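Local coordinates for protein iron-containing alcohol dehydrogenase (Ralstonia eutropha, PDB 3JZD) that binds NAD and probably acts as a maleylacetate reductase, interconverting maleylacetate and 3-oxoadipate in the breakdown of aromatic compounds, at residues A258-I263 with R312-R317; D300-Q303 with P308-L311; R84-G89 with L110-P115. All blocks are in the same frame, centred on the assembly; numbering follows the deposited sequence.

Contact 1 (A258-I263 with R312-R317); sequences AETHTI and RDIGMR
Ile314 pushes its branched side chain against one side of the helix that carries Glu259, Thr260 and Ile263, and touches all three. The closest apolar approach is to Ile263, whose CD1 lies 3.6 Å from CG1 of Ile314 and also meets CD1 and CG2 of the same residue; the two isoleucines reach out from their own backbones and meet tip to tip. Ile314 is the less relaxed of the two: its CG1 stands between the backbone N and the carbonyl carbon (chi1 61°), and chi2 of 149° falls well short of fully extended. The Ile314 side chain crosses that of Thr260 at about a right angle, and its CD1 lies 3.5 Å from OG1 of that threonine. This approach is a van der Waals one; the hydroxyl is hydrogen-bonded to the carbonyl O of Pro256, one turn earlier. The contact belongs to the helical C-terminal half of an iron-containing alcohol dehydrogenase, where the loop leading from helix 294-304 to helix 321-328 is laid against helix 257-272. The other branch of Ile314, CG2, comes within 4.0 Å of CB of Glu259. Beyond CB the glutamate turns away from the loop, and its OE2 is hydrogen-bonded to OG1 of Thr170 on helix 165-182. Pro308 also touches Ile314, while Thr260 packs on Cys246 and Leu249 of helix 241-253.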
loop_
_atom_site.group_PDB
_atom_site.type_symbol
_atom_site.label_atom_id
_atom_site.label_comp_id
_atom_site.label_asym_id
_atom_site.label_seq_id
_atom_site.Cartn_x
_atom_site.Cartn_y
_atom_site.Cartn_z
ATOM N N ALA A 258 -13.044 18.953 12.612
ATOM C CA ALA A 258 -11.912 19.332 11.724
ATOM C C ALA A 258 -11.140 20.550 12.252
ATOM O O ALA A 258 -9.894 20.595 12.258
ATOM C CB ALA A 258 -12.418 19.600 10.308
ATOM N N GLU A 259 -11.884 21.531 12.741
ATOM C CA GLU A 259 -11.267 22.746 13.261
ATOM C C GLU A 259 -10.412 22.484 14.496
ATOM O O GLU A 259 -9.358 23.106 14.649
ATOM C CB GLU A 259 -12.309 23.815 13.565
ATOM C CG GLU A 259 -12.990 24.440 12.363
ATOM C CD GLU A 259 -13.989 23.553 11.632
ATOM O OE1 GLU A 259 -14.469 22.527 12.204
ATOM O OE2 GLU A 259 -14.262 23.885 10.442
ATOM N N THR A 260 -10.850 21.587 15.370
ATOM C CA THR A 260 -10.074 21.199 16.548
ATOM C C THR A 260 -8.757 20.583 16.085
ATOM O O THR A 260 -7.704 20.958 16.559
ATOM C CB THR A 260 -10.856 20.231 17.462
ATOM O OG1 THR A 260 -12.021 20.881 17.942
ATOM C CG2 THR A 260 -10.041 19.755 18.662
ATOM N N HIS A 261 -8.809 19.697 15.090
ATOM C CA HIS A 261 -7.595 19.095 14.555
ATOM C C HIS A 261 -6.647 20.152 14.047
ATOM O O HIS A 261 -5.442 20.148 14.336
ATOM C CB HIS A 261 -7.964 18.049 13.445
ATOM C CG HIS A 261 -8.367 16.731 14.022
ATOM N ND1 HIS A 261 -7.459 15.730 14.267
ATOM C CD2 HIS A 261 -9.551 16.291 14.520
ATOM C CE1 HIS A 261 -8.072 14.718 14.858
ATOM N NE2 HIS A 261 -9.337 15.033 15.028
ATOM N N THR A 262 -7.207 21.087 13.301
ATOM C CA THR A 262 -6.430 22.123 12.670
ATOM C C THR A 262 -5.679 22.987 13.711
ATOM O O THR A 262 -4.520 23.258 13.563
ATOM C CB THR A 262 -7.342 23.003 11.822
ATOM O OG1 THR A 262 -7.821 22.264 10.706
ATOM C CG2 THR A 262 -6.604 24.256 11.326
ATOM N N ILE A 263 -6.350 23.351 14.783
ATOM C CA ILE A 263 -5.788 24.189 15.829
ATOM C C ILE A 263 -4.809 23.463 16.713
ATOM O O ILE A 263 -3.770 23.995 17.020
ATOM C CB ILE A 263 -6.931 24.793 16.698
ATOM C CG1 ILE A 263 -7.776 25.767 15.809
ATOM C CG2 ILE A 263 -6.343 25.471 17.960
ATOM C CD1 ILE A 263 -9.265 26.039 16.294
ATOM N N ARG A 312 -10.103 29.494 21.074
ATOM C CA ARG A 312 -10.968 30.571 21.512
ATOM C C ARG A 312 -12.030 30.861 20.437
ATOM O O ARG A 312 -13.165 31.182 20.734
ATOM C CB ARG A 312 -10.149 31.860 21.748
ATOM C CG ARG A 312 -10.997 33.056 22.267
ATOM C CD ARG A 312 -10.326 34.451 22.193
ATOM N NE ARG A 312 -8.869 34.364 22.085
ATOM C CZ ARG A 312 -8.182 34.287 20.927
ATOM N NH1 ARG A 312 -8.802 34.293 19.740
ATOM N NH2 ARG A 312 -6.858 34.205 20.950
ATOM N N ASP A 313 -11.619 30.779 19.178
ATOM C CA ASP A 313 -12.491 31.088 18.057
ATOM C C ASP A 313 -13.461 30.021 17.624
ATOM O O ASP A 313 -14.314 30.314 16.840
ATOM C CB ASP A 313 -11.651 31.529 16.898
ATOM C CG ASP A 313 -10.880 32.767 17.239
ATOM O OD1 ASP A 313 -11.393 33.561 18.056
ATOM O OD2 ASP A 313 -9.765 32.952 16.725
ATOM N N ILE A 314 -13.356 28.814 18.159
ATOM C CA ILE A 314 -14.273 27.739 17.805
ATOM C C ILE A 314 -15.062 27.249 19.020
ATOM O O ILE A 314 -15.490 26.090 19.087
ATOM C CB ILE A 314 -13.598 26.571 17.031
ATOM C CG1 ILE A 314 -12.501 25.912 17.878
ATOM C CG2 ILE A 314 -12.976 27.077 15.721
ATOM C CD1 ILE A 314 -12.320 24.393 17.591
ATOM N N GLY A 315 -15.238 28.109 20.013
ATOM C CA GLY A 315 -16.157 27.760 21.105
ATOM C C GLY A 315 -15.606 27.064 22.328
ATOM O O GLY A 315 -16.370 26.413 23.044
HETATM N N MSE A 316 -14.305 27.154 22.562
HETATM C CA MSE A 316 -13.730 26.565 23.760
HETATM C C MSE A 316 -13.760 27.680 24.791
HETATM O O MSE A 316 -13.324 28.784 24.491
HETATM C CB MSE A 316 -12.287 26.160 23.526
HETATM C CG MSE A 316 -11.565 25.534 24.722
HETATM SE SE MSE A 316 -12.416 23.832 25.221
HETATM C CE MSE A 316 -11.412 23.476 26.902
ATOM N N ARG A 317 -14.296 27.425 25.986
ATOM C CA ARG A 317 -14.212 28.426 27.055
ATOM C C ARG A 317 -12.810 28.357 27.700
ATOM O O ARG A 317 -12.313 27.258 28.041
ATOM C CB ARG A 317 -15.266 28.167 28.128
ATOM C CG ARG A 317 -16.701 28.193 27.608
ATOM C CD ARG A 317 -17.700 28.227 28.753
ATOM N NE ARG A 317 -17.550 27.087 29.645
ATOM C CZ ARG A 317 -17.955 27.079 30.919
ATOM N NH1 ARG A 317 -18.511 28.162 31.446
ATOM N NH2 ARG A 317 -17.783 26.004 31.693
#

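Contact 2 (D300-Q303 with P308-L311); sequences DLAQ and PVAL
Gln303 and Val309 mark the closest backbone approach, their CA atoms 6.4 Å apart where the chain, having left helix 294-304, touches the helix end at Val309 and then leads away roughly across the direction of residues 300-303. This is a helix-to-loop connection within the helical C-terminal domain of the iron-containing alcohol dehydrogenase family, with four residues between the two segments. No hydrogen bond joins the segments, and each of the side-chain contacts between them involves Val309. CB of Val309 points at the helix, and with CG1 anti to the carbonyl carbon (chi1 -64°) that methyl is carried onto the last turn. There it meets CB of Ala302 at 4.0 Å and the aliphatic start of Gln303 beside it. Ala302 also faces the valine directly; its short side chain sits in a buried place lined by Thr262 of helix 257-272, Leu173 of helix 165-182 and Ala307 of the turn. Gln303 lies at the outer margin: CG is anti to the backbone N (chi1 -160°) and the chain stays extended, which takes the amide outward while CB remains against the valine. Next to the valine, Pro308 packs on Glu259 and Ile263 of helix 257-272. CB of Ala302 and CB of Gln303 are 5.1 Å apart, and Val309 CG1 sits over this pair, 3.9 Å from Gln303 CB.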
loop_
_atom_site.group_PDB
_atom_site.type_symbol
_atom_site.label_atom_id
_atom_site.label_comp_id
_atom_site.label_asym_id
_atom_site.label_seq_id
_atom_site.Cartn_x
_atom_site.Cartn_y
_atom_site.Cartn_z
ATOM N N ASP A 300 1.081 27.891 9.950
ATOM C CA ASP A 300 0.989 28.824 8.815
ATOM C C ASP A 300 0.090 28.305 7.700
ATOM O O ASP A 300 -0.589 29.087 7.042
ATOM C CB ASP A 300 2.358 29.136 8.186
ATOM C CG ASP A 300 3.252 29.932 9.071
ATOM O OD1 ASP A 300 2.778 30.461 10.102
ATOM O OD2 ASP A 300 4.473 30.008 8.754
ATOM N N LEU A 301 0.105 27.005 7.450
ATOM C CA LEU A 301 -0.727 26.436 6.382
ATOM C C LEU A 301 -2.207 26.662 6.694
ATOM O O LEU A 301 -3.040 26.918 5.781
ATOM C CB LEU A 301 -0.459 24.931 6.253
ATOM C CG LEU A 301 -1.003 24.125 5.077
ATOM C CD1 LEU A 301 -0.492 24.767 3.792
ATOM C CD2 LEU A 301 -0.525 22.669 5.236
ATOM N N ALA A 302 -2.538 26.608 7.993
ATOM C CA ALA A 302 -3.912 26.846 8.421
ATOM C C ALA A 302 -4.208 28.326 8.335
ATOM O O ALA A 302 -5.197 28.741 7.723
ATOM C CB ALA A 302 -4.159 26.369 9.881
ATOM N N GLN A 303 -3.344 29.111 8.968
ATOM C CA GLN A 303 -3.585 30.533 9.078
ATOM C C GLN A 303 -3.664 31.305 7.762
ATOM O O GLN A 303 -4.570 32.101 7.569
ATOM C CB GLN A 303 -2.540 31.196 9.936
ATOM C CG GLN A 303 -3.115 32.527 10.424
ATOM C CD GLN A 303 -2.122 33.376 11.096
ATOM O OE1 GLN A 303 -0.984 33.482 10.647
ATOM N NE2 GLN A 303 -2.548 34.044 12.164
ATOM N N PRO A 308 -9.349 28.914 11.425
ATOM C CA PRO A 308 -9.096 29.376 12.797
ATOM C C PRO A 308 -7.864 28.631 13.345
ATOM O O PRO A 308 -7.602 27.475 12.955
ATOM C CB PRO A 308 -10.349 28.952 13.557
ATOM C CG PRO A 308 -10.980 27.924 12.752
ATOM C CD PRO A 308 -10.582 28.127 11.316
ATOM N N VAL A 309 -7.080 29.326 14.173
ATOM C CA VAL A 309 -5.866 28.780 14.779
ATOM C C VAL A 309 -5.879 28.875 16.320
ATOM O O VAL A 309 -4.890 28.554 16.980
ATOM C CB VAL A 309 -4.633 29.513 14.213
ATOM C CG1 VAL A 309 -4.497 29.248 12.703
ATOM C CG2 VAL A 309 -4.709 31.060 14.514
ATOM N N ALA A 310 -7.003 29.315 16.880
ATOM C CA ALA A 310 -7.150 29.489 18.318
ATOM C C ALA A 310 -8.420 28.805 18.734
ATOM O O ALA A 310 -9.475 29.053 18.133
ATOM C CB ALA A 310 -7.198 30.991 18.667
ATOM N N LEU A 311 -8.355 27.944 19.762
ATOM C CA LEU A 311 -9.552 27.284 20.262
ATOM C C LEU A 311 -10.579 28.313 20.712
ATOM O O LEU A 311 -11.796 28.051 20.716
ATOM C CB LEU A 311 -9.243 26.322 21.444
ATOM C CG LEU A 311 -8.327 25.135 21.187
ATOM C CD1 LEU A 311 -8.011 24.437 22.495
ATOM C CD2 LEU A 311 -8.996 24.152 20.119
#

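Contact 3 (R84-G89 with L110-P115); sequences RAREAG and LETGMP
OG1 of Thr112 is gripped twice at the end of its helix while the methyl of the same side chain lies against Arg86: the oxygen donates to the carbonyl O of Ile108 and accepts a nearly straight bond from N of Met114, at 3.2 Å and 168°. The second bond is an ST turn, and it spans Gly113, the residue at which the chain leaves helix 99-112 with positive phi. With OG1 so committed, CG2 is turned outward over one face of the Arg86 guanidinium, 3.9 Å from NH2. Arg86 gets there with a chain extended from CG to NE, and the two side chains lie alongside one another, pointing opposite ways. In the conformer given, one of two modelled, Glu111 crosses the arginine at about a right angle, bringing its CG within 3.4 Å of NH2 of Arg86 from an oblique direction. Its OE2 lies in the guanidinium plane at the edge and forms a long, weak salt bridge of 3.5 Å with NH1; the two planes are 51° apart. Both Glu111 contacts are therefore doubtful as constant features. Deeper in, CE of Met114, modelled as selenomethionine, rests 4.1 Å from CB of Ala85. Helix 75-88 closes in a Schellman motif at Gly89. The neighbouring helices 75-88 and 99-112 flank strand 92-97 in sequence, and helix 99-112 links it to the adjacent parallel strand 116-120, the beta-alpha-beta pattern of the Rossmann-like N-terminal domain of this family.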
loop_
_atom_site.group_PDB
_atom_site.type_symbol
_atom_site.label_atom_id
_atom_site.label_comp_id
_atom_site.label_asym_id
_atom_site.label_seq_id
_atom_site.Cartn_x
_atom_site.Cartn_y
_atom_site.Cartn_z
ATOM N N ARG A 84 -34.475 1.572 9.364
ATOM C CA ARG A 84 -34.914 1.877 8.004
ATOM C C ARG A 84 -34.327 0.905 6.973
ATOM O O ARG A 84 -34.989 0.547 6.003
ATOM C CB ARG A 84 -34.484 3.269 7.606
ATOM C CG ARG A 84 -34.947 3.605 6.215
ATOM C CD ARG A 84 -36.406 4.046 6.203
ATOM N NE ARG A 84 -36.447 5.447 6.605
ATOM C CZ ARG A 84 -36.082 6.454 5.807
ATOM N NH1 ARG A 84 -35.655 6.226 4.551
ATOM N NH2 ARG A 84 -36.129 7.696 6.268
ATOM N N ALA A 85 -33.064 0.522 7.180
ATOM C CA ALA A 85 -32.369 -0.403 6.275
ATOM C C ALA A 85 -33.098 -1.725 6.304
ATOM O O ALA A 85 -33.389 -2.328 5.254
ATOM C CB ALA A 85 -30.919 -0.589 6.702
ATOM N N ARG A 86 -33.398 -2.188 7.522
ATOM C CA ARG A 86 -34.124 -3.452 7.665
ATOM C C ARG A 86 -35.480 -3.383 6.995
ATOM O O ARG A 86 -35.833 -4.242 6.208
ATOM C CB ARG A 86 -34.202 -3.858 9.120
ATOM C CG ARG A 86 -32.896 -4.489 9.538
ATOM C CD ARG A 86 -32.683 -4.539 11.020
ATOM N NE ARG A 86 -31.566 -5.438 11.310
ATOM C CZ ARG A 86 -30.914 -5.501 12.469
ATOM N NH1 ARG A 86 -31.226 -4.694 13.478
ATOM N NH2 ARG A 86 -29.915 -6.368 12.608
ATOM N N GLU A 87 -36.203 -2.313 7.247
ATOM C CA GLU A 87 -37.506 -2.111 6.647
ATOM C C GLU A 87 -37.465 -2.073 5.112
ATOM O O GLU A 87 -38.433 -2.446 4.459
ATOM C CB GLU A 87 -38.059 -0.815 7.216
ATOM C CG GLU A 87 -39.269 -0.204 6.549
ATOM C CD GLU A 87 -39.420 1.250 7.000
ATOM O OE1 GLU A 87 -39.286 1.520 8.224
ATOM O OE2 GLU A 87 -39.636 2.124 6.126
ATOM N N ALA A 88 -36.356 -1.620 4.532
ATOM C CA ALA A 88 -36.242 -1.550 3.065
ATOM C C ALA A 88 -35.711 -2.845 2.466
ATOM O O ALA A 88 -35.691 -3.015 1.238
ATOM C CB ALA A 88 -35.346 -0.423 2.667
ATOM N N GLY A 89 -35.302 -3.768 3.326
ATOM C CA GLY A 89 -34.628 -4.962 2.872
ATOM C C GLY A 89 -33.278 -4.614 2.234
ATOM O O GLY A 89 -32.875 -5.221 1.255
ATOM N N LEU A 110 -22.019 -2.604 11.439
ATOM C CA LEU A 110 -21.722 -3.243 12.718
ATOM C C LEU A 110 -22.882 -4.132 13.183
ATOM O O LEU A 110 -22.652 -5.219 13.657
ATOM C CB LEU A 110 -21.432 -2.204 13.792
ATOM C CG LEU A 110 -20.889 -2.748 15.126
ATOM C CD1 LEU A 110 -19.682 -3.628 14.882
ATOM C CD2 LEU A 110 -20.511 -1.605 16.065
ATOM N N GLU A 111 -24.118 -3.674 13.024
ATOM C CA GLU A 111 -25.298 -4.442 13.458
ATOM C C GLU A 111 -25.772 -5.463 12.420
ATOM O O GLU A 111 -26.299 -6.521 12.785
ATOM C CB GLU A 111 -26.443 -3.474 13.816
ATOM C CG GLU A 111 -27.852 -4.073 14.114
ATOM C CD GLU A 111 -27.940 -4.904 15.399
ATOM O OE1 GLU A 111 -27.019 -5.699 15.674
ATOM O OE2 GLU A 111 -28.959 -4.773 16.122
ATOM N N THR A 112 -25.587 -5.178 11.138
ATOM C CA THR A 112 -26.130 -6.053 10.116
ATOM C C THR A 112 -25.186 -6.867 9.275
ATOM O O THR A 112 -25.619 -7.795 8.623
ATOM C CB THR A 112 -26.909 -5.218 9.128
ATOM O OG1 THR A 112 -25.999 -4.371 8.398
ATOM C CG2 THR A 112 -27.931 -4.384 9.866
ATOM N N GLY A 113 -23.921 -6.512 9.237
ATOM C CA GLY A 113 -22.996 -7.224 8.402
ATOM C C GLY A 113 -23.007 -6.781 6.956
ATOM O O GLY A 113 -22.100 -7.161 6.212
HETATM N N MSE A 114 -23.955 -5.922 6.546
HETATM C CA MSE A 114 -24.041 -5.526 5.127
HETATM C C MSE A 114 -22.836 -4.717 4.638
HETATM O O MSE A 114 -22.234 -3.954 5.382
HETATM C CB MSE A 114 -25.316 -4.731 4.837
HETATM C CG MSE A 114 -25.322 -3.291 5.342
HETATM SE SE MSE A 114 -26.993 -2.434 4.770
HETATM C CE MSE A 114 -28.215 -3.506 5.836
ATOM N N PRO A 115 -22.481 -4.890 3.359
ATOM C CA PRO A 115 -21.355 -4.131 2.829
ATOM C C PRO A 115 -21.657 -2.650 2.764
ATOM O O PRO A 115 -22.810 -2.266 2.577
ATOM C CB PRO A 115 -21.210 -4.674 1.399
ATOM C CG PRO A 115 -22.577 -5.204 1.084
ATOM C CD PRO A 115 -23.006 -5.823 2.366
#

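Contacts 1 and 2 are neighbours, their centres 9 Å apart, and both segments of contact 2 lie in sequence between the two segments of contact 1. They touch directly: CG2 of Thr262 meets CB of Ala302 at 3.5 Å, and N of Met316 probably donates a hydrogen bond to O of Leu311 at 3.2 Å. Contact 3 belongs to the nucleotide-binding half of the subunit, with its centre about 35 Å from that of contact 1 and about 40 Å from that of contact 2. Contact 1 comes nearest the cofactor, the side chain of Glu259 lying about 7 Å from the bound NAD, whereas contacts 2 and 3 are remote from the cofactor-binding residues.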